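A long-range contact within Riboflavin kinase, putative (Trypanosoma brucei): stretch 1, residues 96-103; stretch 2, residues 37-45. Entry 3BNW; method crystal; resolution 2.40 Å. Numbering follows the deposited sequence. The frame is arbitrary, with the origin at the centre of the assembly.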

ATOM      1  N   THR A  96      -0.155   5.481 -16.994  1.00 29.20           N
ATOM      2  CA  THR A  96       0.523   6.164 -15.896  1.00 29.23           C
ATOM      3  C   THR A  96       0.585   5.270 -14.657  1.00 29.02           C
ATOM      4  O   THR A  96      -0.451   4.934 -14.083  1.00 29.61           O
ATOM      5  CB  THR A  96      -0.195   7.478 -15.565  1.00 29.17           C
ATOM      6  N   LEU A  97       1.794   4.893 -14.249  1.00 28.60           N
ATOM      7  CA  LEU A  97       1.989   4.101 -13.036  1.00 28.55           C
ATOM      8  C   LEU A  97       1.149   4.674 -11.887  1.00 28.70           C
ATOM      9  O   LEU A  97       1.268   5.850 -11.527  1.00 28.76           O
ATOM     10  CB  LEU A  97       3.477   4.063 -12.652  1.00 28.82           C
ATOM     11  CG  LEU A  97       4.001   2.992 -11.681  1.00 28.63           C
ATOM     12  CD1 LEU A  97       3.554   3.250 -10.256  1.00 28.66           C
ATOM     13  CD2 LEU A  97       3.595   1.599 -12.123  1.00 29.54           C
ATOM     14  N   THR A  98       0.279   3.829 -11.342  1.00 28.53           N
ATOM     15  CA  THR A  98      -0.634   4.195 -10.274  1.00 27.99           C
ATOM     16  C   THR A  98      -0.339   3.298  -9.080  1.00 27.69           C
ATOM     17  O   THR A  98       0.078   2.152  -9.256  1.00 26.65           O
ATOM     18  CB  THR A  98      -2.104   3.992 -10.718  1.00 28.04           C
ATOM     19  OG1 THR A  98      -2.353   4.723 -11.925  1.00 28.49           O
ATOM     20  CG2 THR A  98      -3.073   4.453  -9.646  1.00 28.00           C
ATOM     21  N   VAL A  99      -0.532   3.831  -7.874  1.00 27.81           N
ATOM     22  CA  VAL A  99      -0.463   3.031  -6.649  1.00 27.80           C
ATOM     23  C   VAL A  99      -1.783   3.166  -5.912  1.00 28.02           C
ATOM     24  O   VAL A  99      -2.208   4.268  -5.578  1.00 28.00           O
ATOM     25  CB  VAL A  99       0.712   3.446  -5.737  1.00 27.87           C
ATOM     26  CG1 VAL A  99       0.633   2.719  -4.389  1.00 26.93           C
ATOM     27  CG2 VAL A  99       2.040   3.160  -6.426  1.00 26.26           C
ATOM     28  N   GLU A 100      -2.422   2.028  -5.671  1.00 28.67           N
ATOM     29  CA  GLU A 100      -3.776   1.984  -5.142  1.00 29.36           C
ATOM     30  C   GLU A 100      -3.788   1.128  -3.880  1.00 29.44           C
ATOM     31  O   GLU A 100      -3.827  -0.097  -3.971  1.00 29.40           O
ATOM     32  CB  GLU A 100      -4.716   1.411  -6.203  1.00 29.40           C
ATOM     33  CG  GLU A 100      -6.187   1.603  -5.913  1.00 30.28           C
ATOM     34  CD  GLU A 100      -7.069   1.014  -6.995  1.00 30.59           C
ATOM     35  OE1 GLU A 100      -7.837   1.778  -7.612  1.00 32.53           O
ATOM     36  OE2 GLU A 100      -6.990  -0.211  -7.241  1.00 31.92           O
ATOM     37  N   PRO A 101      -3.749   1.772  -2.695  1.00 30.16           N
ATOM     38  CA  PRO A 101      -3.620   1.022  -1.452  1.00 30.48           C
ATOM     39  C   PRO A 101      -4.970   0.642  -0.836  1.00 31.12           C
ATOM     40  O   PRO A 101      -5.957   1.375  -0.982  1.00 30.66           O
ATOM     41  CB  PRO A 101      -2.868   1.999  -0.541  1.00 30.51           C
ATOM     42  CG  PRO A 101      -3.230   3.373  -1.053  1.00 30.06           C
ATOM     43  CD  PRO A 101      -3.829   3.224  -2.434  1.00 30.07           C
ATOM     44  N   TYR A 102      -4.992  -0.501  -0.152  1.00 31.64           N
ATOM     45  CA  TYR A 102      -6.185  -0.981   0.537  1.00 31.78           C
ATOM     46  C   TYR A 102      -5.829  -1.327   1.982  1.00 31.80           C
ATOM     47  O   TYR A 102      -5.377  -2.437   2.274  1.00 31.73           O
ATOM     48  CB  TYR A 102      -6.776  -2.213  -0.170  1.00 31.89           C
ATOM     49  CG  TYR A 102      -6.659  -2.200  -1.679  1.00 31.92           C
ATOM     50  CD1 TYR A 102      -7.356  -1.271  -2.446  1.00 31.88           C
ATOM     51  CD2 TYR A 102      -5.867  -3.132  -2.337  1.00 31.78           C
ATOM     52  CE1 TYR A 102      -7.249  -1.260  -3.828  1.00 31.59           C
ATOM     53  CE2 TYR A 102      -5.760  -3.131  -3.719  1.00 31.92           C
ATOM     54  CZ  TYR A 102      -6.450  -2.191  -4.457  1.00 31.74           C
ATOM     55  OH  TYR A 102      -6.341  -2.196  -5.830  1.00 32.53           O
ATOM     56  N   PHE A 103      -6.030  -0.370   2.881  1.00 31.91           N
ATOM     57  CA  PHE A 103      -5.755  -0.587   4.297  1.00 32.08           C
ATOM     58  C   PHE A 103      -6.682  -1.647   4.875  1.00 31.77           C
ATOM     59  O   PHE A 103      -7.903  -1.556   4.728  1.00 31.32           O
ATOM     60  CB  PHE A 103      -5.902   0.716   5.097  1.00 32.56           C
ATOM     61  CG  PHE A 103      -4.681   1.582   5.067  1.00 33.29           C
ATOM     62  CD1 PHE A 103      -3.607   1.301   5.898  1.00 33.65           C
ATOM     63  CD2 PHE A 103      -4.594   2.666   4.205  1.00 34.23           C
ATOM     64  CE1 PHE A 103      -2.463   2.084   5.874  1.00 33.93           C
ATOM     65  CE2 PHE A 103      -3.450   3.460   4.176  1.00 34.61           C
ATOM     66  CZ  PHE A 103      -2.383   3.167   5.017  1.00 34.02           C
TER
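Stretch 2 (37-45) FPTANIGLD

Stretch 2 lies along stretch 1 in a roughly antiparallel sense: the end-to-end directions of the touching parts are 136° apart, so the two chains run against each other but splay. The later part of stretch 1 is an extended strand running through Phe 103. Stretch 2 is strand only at Asn 41 and Ile 42, with loop or turn before and after. The chains come close at Glu 100 and Asn 41, whose CA atoms are 4.7 Å apart; farther along, the CA atoms of Tyr 102 and Pro 38 are separated by 8.2 Å, and side chains must bridge the widening gap.

One direct backbone hydrogen bond pins the pairing. Ile 42 N donates to Val 99 O over 3.1 Å, with a nearly straight N-H...O angle of 160°. The same carbonyl receives a CA-H...O contact, Asn 41 CA to Val 99 O at 3.3 Å. A second direct link does not follow; instead a water fills the space, accepting from Val 99 N at 2.7 Å and donating to Ile 42 O at 2.7 Å, so that both polar groups are satisfied where the backbones stand too far apart to meet. Pro 101 has no backbone NH to offer; Pro 101 CD instead rests 3.5 Å from Ala 40 O.

Aliphatic side chains make the apolar part of the packing. Leu 44 points toward stretch 1, and its CD1 methyl is the bump that fits between Leu 97 and Val 99: it lies 3.7 Å from Leu 97 CD1, 4.1 Å from Val 99 CG2 and 3.3 Å from Leu 97 O. With chi1 m and chi2 t, the leucine sets its CD1 in this hollow. Val 99, beta-branched and at home in a strand, turns its other methyl to the neighbouring isoleucine, with CG1 3.9 Å from Ile 42 CD1. The long arm of Ile 42 also meets Pro 101, two residues further along the strand, Ile 42 CG1 lying 3.9 Å from Pro 101 CG. The compact proline ring thus offers an apolar surface to isoleucine.

Polar residues mix with these contacts. Asn 41 brings its side-chain end nearer to the strand, and Asn 41 OD1 is 3.0 Å from the methyl Thr 98 CG2. Thr 98 OG1 turns back to donate to Thr 96 O at 2.9 Å. With chi1 and chi2 both t, Glu 100 runs out extended; Glu 100 CG lies 3.4 Å from Ala 40 O. Glu 100 OE1 comes within 3.3 Å of Pro 38 O, but both are acceptors, so no hydrogen bond joins them. The carboxylate is held from its own strand, since Tyr 102 OH donates to Glu 100 OE2 at 2.5 Å.

Where the backbones diverge, Pro 38 points toward the strand and Tyr 102 reaches out to it: Pro 38 CG meets Tyr 102 CE1 obliquely at 4.0 Å. A rigid ring on each side suits this wider gap.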

ATOM      1  N   PHE A  37     -16.021   0.242  -6.455  1.00 40.64           N
ATOM      2  CA  PHE A  37     -14.694  -0.136  -5.998  1.00 40.84           C
ATOM      3  C   PHE A  37     -13.971   1.107  -5.495  1.00 41.11           C
ATOM      4  O   PHE A  37     -14.336   2.227  -5.862  1.00 41.03           O
ATOM      5  CB  PHE A  37     -13.881  -0.767  -7.135  1.00 40.99           C
ATOM      6  CG  PHE A  37     -14.333  -2.149  -7.511  1.00 41.41           C
ATOM      7  CD1 PHE A  37     -14.021  -3.236  -6.705  1.00 41.26           C
ATOM      8  CD2 PHE A  37     -15.065  -2.364  -8.677  1.00 41.75           C
ATOM      9  CE1 PHE A  37     -14.440  -4.514  -7.050  1.00 41.93           C
ATOM     10  CE2 PHE A  37     -15.482  -3.639  -9.033  1.00 40.99           C
ATOM     11  CZ  PHE A  37     -15.175  -4.715  -8.219  1.00 41.17           C
ATOM     12  N   PRO A  38     -12.941   0.917  -4.650  1.00 41.31           N
ATOM     13  CA  PRO A  38     -12.097   2.035  -4.237  1.00 41.31           C
ATOM     14  C   PRO A  38     -11.337   2.632  -5.415  1.00 41.12           C
ATOM     15  O   PRO A  38     -10.828   1.885  -6.254  1.00 41.57           O
ATOM     16  CB  PRO A  38     -11.100   1.377  -3.272  1.00 41.60           C
ATOM     17  CG  PRO A  38     -11.086  -0.066  -3.667  1.00 41.48           C
ATOM     18  CD  PRO A  38     -12.502  -0.349  -4.034  1.00 41.24           C
ATOM     19  N   THR A  39     -11.262   3.960  -5.475  1.00 40.66           N
ATOM     20  CA  THR A  39     -10.427   4.642  -6.471  1.00 40.06           C
ATOM     21  C   THR A  39      -9.451   5.641  -5.820  1.00 39.47           C
ATOM     22  O   THR A  39      -9.090   6.651  -6.424  1.00 39.67           O
ATOM     23  CB  THR A  39     -11.299   5.359  -7.527  1.00 39.96           C
ATOM     24  OG1 THR A  39     -12.107   6.356  -6.890  1.00 39.87           O
ATOM     25  CG2 THR A  39     -12.197   4.360  -8.247  1.00 39.27           C
ATOM     26  N   ALA A  40      -9.024   5.354  -4.591  1.00 38.68           N
ATOM     27  CA  ALA A  40      -8.048   6.195  -3.895  1.00 38.06           C
ATOM     28  C   ALA A  40      -6.641   5.818  -4.344  1.00 37.54           C
ATOM     29  O   ALA A  40      -6.312   4.631  -4.447  1.00 37.61           O
ATOM     30  CB  ALA A  40      -8.181   6.041  -2.392  1.00 37.99           C
ATOM     31  N   ASN A  41      -5.822   6.833  -4.620  1.00 36.68           N
ATOM     32  CA  ASN A  41      -4.449   6.634  -5.075  1.00 35.98           C
ATOM     33  C   ASN A  41      -3.466   7.431  -4.238  1.00 35.09           C
ATOM     34  O   ASN A  41      -3.844   8.370  -3.543  1.00 34.53           O
ATOM     35  CB  ASN A  41      -4.295   7.068  -6.534  1.00 36.10           C
ATOM     36  CG  ASN A  41      -5.367   6.500  -7.431  1.00 36.62           C
ATOM     37  OD1 ASN A  41      -5.318   5.333  -7.822  1.00 36.58           O
ATOM     38  ND2 ASN A  41      -6.342   7.333  -7.779  1.00 38.02           N
ATOM     39  N   ILE A  42      -2.196   7.051  -4.318  1.00 34.54           N
ATOM     40  CA  ILE A  42      -1.115   7.857  -3.764  1.00 34.03           C
ATOM     41  C   ILE A  42      -0.563   8.725  -4.890  1.00 33.50           C
ATOM     42  O   ILE A  42      -0.220   8.214  -5.957  1.00 33.36           O
ATOM     43  CB  ILE A  42       0.004   6.989  -3.168  1.00 33.71           C
ATOM     44  CG1 ILE A  42      -0.566   6.076  -2.083  1.00 33.79           C
ATOM     45  CG2 ILE A  42       1.102   7.866  -2.588  1.00 32.81           C
ATOM     46  CD1 ILE A  42       0.479   5.237  -1.386  1.00 34.55           C
ATOM     47  N   GLY A  43      -0.502  10.034  -4.655  1.00 32.96           N
ATOM     48  CA  GLY A  43      -0.005  10.979  -5.649  1.00 32.63           C
ATOM     49  C   GLY A  43       1.476  10.792  -5.915  1.00 32.40           C
ATOM     50  O   GLY A  43       2.294  10.912  -5.004  1.00 32.36           O
ATOM     51  N   LEU A  44       1.815  10.487  -7.168  1.00 32.08           N
ATOM     52  CA  LEU A  44       3.197  10.265  -7.570  1.00 31.86           C
ATOM     53  C   LEU A  44       3.703  11.424  -8.424  1.00 31.89           C
ATOM     54  O   LEU A  44       2.934  12.303  -8.814  1.00 31.85           O
ATOM     55  CB  LEU A  44       3.315   8.959  -8.361  1.00 31.76           C
ATOM     56  CG  LEU A  44       2.652   7.714  -7.760  1.00 31.55           C
ATOM     57  CD1 LEU A  44       2.840   6.505  -8.677  1.00 30.21           C
ATOM     58  CD2 LEU A  44       3.188   7.430  -6.361  1.00 30.59           C
ATOM     59  N   ASP A  45       5.006  11.418  -8.692  1.00 31.97           N
ATOM     60  CA  ASP A  45       5.620  12.315  -9.672  1.00 31.91           C
ATOM     61  C   ASP A  45       6.531  11.492 -10.583  1.00 32.03           C
ATOM     62  O   ASP A  45       6.654  10.281 -10.395  1.00 32.23           O
ATOM     63  CB  ASP A  45       6.378  13.461  -8.979  1.00 31.87           C
ATOM     64  CG  ASP A  45       7.527  12.979  -8.095  1.00 31.60           C
ATOM     65  OD1 ASP A  45       7.922  11.795  -8.169  1.00 31.23           O
ATOM     66  OD2 ASP A  45       8.043  13.808  -7.319  1.00 30.83           O
TER
HETATM   67  O   HOH W   1      -1.113   6.446  -7.796  1.00 46.15           O